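Local coordinates for kappa-carrageenase (Zobellia galactanivorans, PDB 5OCR), which probably hydrolyses kappa-carrageenan, a sulfated galactan of red algae, through the glycoside hydrolase family 16 jelly-roll domain that this chain represents, at residues S51-W55 and S238-R242. Sequence-based numbering, arbitrary orientation.
Sequences SAWKW and SLGLR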
# COMPACT_ATOMS: atom_id res chain seq x y z
N SER A 51 12.79 5.93 -1.59
CA SER A 51 13.90 6.89 -1.59
C SER A 51 13.97 7.54 -0.22
O SER A 51 15.00 8.13 0.14
CB SER A 51 13.72 7.92 -2.72
OG SER A 51 12.38 8.39 -2.75
N ALA A 52 12.88 7.40 0.55
CA ALA A 52 12.75 8.07 1.80
C ALA A 52 12.90 7.28 3.05
O ALA A 52 12.89 7.87 4.11
CB ALA A 52 11.47 8.96 1.85
N TRP A 53 12.99 5.92 2.99
CA TRP A 53 13.23 5.12 4.19
C TRP A 53 13.70 3.78 3.75
O TRP A 53 13.68 3.57 2.56
CB TRP A 53 11.95 5.00 5.03
CG TRP A 53 10.84 4.20 4.37
CD1 TRP A 53 10.61 2.83 4.53
CD2 TRP A 53 9.78 4.69 3.48
NE1 TRP A 53 9.52 2.44 3.79
CE2 TRP A 53 8.94 3.50 3.17
CE3 TRP A 53 9.47 5.93 2.88
CZ2 TRP A 53 7.85 3.58 2.24
CZ3 TRP A 53 8.38 6.01 1.99
CH2 TRP A 53 7.58 4.87 1.70
N LYS A 54 14.09 2.90 4.65
CA LYS A 54 14.47 1.54 4.32
C LYS A 54 13.62 0.49 5.05
O LYS A 54 12.94 0.80 6.03
CB LYS A 54 15.93 1.31 4.68
CG LYS A 54 16.77 1.98 3.57
CD LYS A 54 18.21 2.14 3.87
CE LYS A 54 18.90 2.64 2.59
NZ LYS A 54 18.43 4.00 2.24
N TRP A 55 13.70 -0.75 4.59
CA TRP A 55 12.94 -1.80 5.21
C TRP A 55 13.82 -2.55 6.13
O TRP A 55 15.01 -2.76 5.79
CB TRP A 55 12.42 -2.77 4.14
CG TRP A 55 11.63 -2.07 3.09
CD1 TRP A 55 11.98 -1.86 1.74
CD2 TRP A 55 10.27 -1.49 3.25
NE1 TRP A 55 10.95 -1.26 1.06
CE2 TRP A 55 9.92 -0.93 1.95
CE3 TRP A 55 9.37 -1.35 4.33
CZ2 TRP A 55 8.70 -0.30 1.71
CZ3 TRP A 55 8.14 -0.74 4.09
CH2 TRP A 55 7.83 -0.16 2.82
N SER A 238 2.26 -2.57 3.68
CA SER A 238 3.46 -1.88 4.18
C SER A 238 3.07 -0.58 4.88
O SER A 238 1.98 -0.02 4.65
CB SER A 238 4.37 -1.64 3.01
OG SER A 238 3.76 -0.76 2.05
N LEU A 239 4.01 -0.07 5.68
CA LEU A 239 3.80 1.20 6.40
C LEU A 239 4.77 2.25 5.79
O LEU A 239 6.00 2.14 5.94
CB LEU A 239 3.99 1.01 7.95
CG LEU A 239 3.74 2.27 8.75
CD1 LEU A 239 2.28 2.78 8.63
CD2 LEU A 239 4.05 1.92 10.22
N GLY A 240 4.21 3.20 5.05
CA GLY A 240 5.00 4.19 4.35
C GLY A 240 5.27 5.41 5.20
O GLY A 240 4.58 5.62 6.22
N LEU A 241 6.35 6.16 4.90
CA LEU A 241 6.61 7.43 5.55
C LEU A 241 6.07 8.57 4.75
O LEU A 241 6.04 8.56 3.49
CB LEU A 241 8.17 7.57 5.69
CG LEU A 241 8.71 8.59 6.65
CD1 LEU A 241 8.30 8.24 8.07
CD2 LEU A 241 10.25 8.68 6.50
N ARG A 242 5.51 9.57 5.45
CA ARG A 242 4.93 10.74 4.81
C ARG A 242 5.34 12.03 5.54
O ARG A 242 6.01 12.02 6.53
CB ARG A 242 3.39 10.72 4.88
CG ARG A 242 2.83 9.46 4.19
CD ARG A 242 2.99 9.61 2.69
NE ARG A 242 2.28 8.52 1.91
CZ ARG A 242 2.87 7.40 1.47
NH1 ARG A 242 4.16 7.13 1.79
NH2 ARG A 242 2.20 6.51 0.72
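Two tryptophans, W53 and W55, lean across a strand of the GH16 jelly-roll onto residues 238-242, the last four residues of strand 233-241 and the first beyond it. With CG held between its own N and carbonyl carbon (chi1 66°), W53 extends its indole toward this segment and presents a face to backbone: the N of L241 stands 3.5 Å above the ring plane, toward the rim, and W53 CZ2 approaches G240 CA at 3.6 Å. On the same indole, W53 CE3 meets L241 CB at 3.5 Å, where the two side chains run past each other in opposite directions. The two indoles stand nearly perpendicular: W55 CE3 lies at the edge of the W53 ring, in its plane, and W53 NE1 is 3.3 Å above the plane of W55, toward its rim. Farther along, W55 CH2 reaches S238 CB at 3.8 Å, while W55 NE1 bonds to the carbonyl of P48. R242 NH1 donates to L241 O (2.9 Å, 163°) from above the carbonyl plane and has W53 CH2 at 4.1 Å, at the guanidinium edge; NH2 forms a salt bridge with E143. Between the segments runs strand 86-97, pairing parallel with 54-55 and antiparallel with 233-241, whose other edge is bonded to strand 115-122.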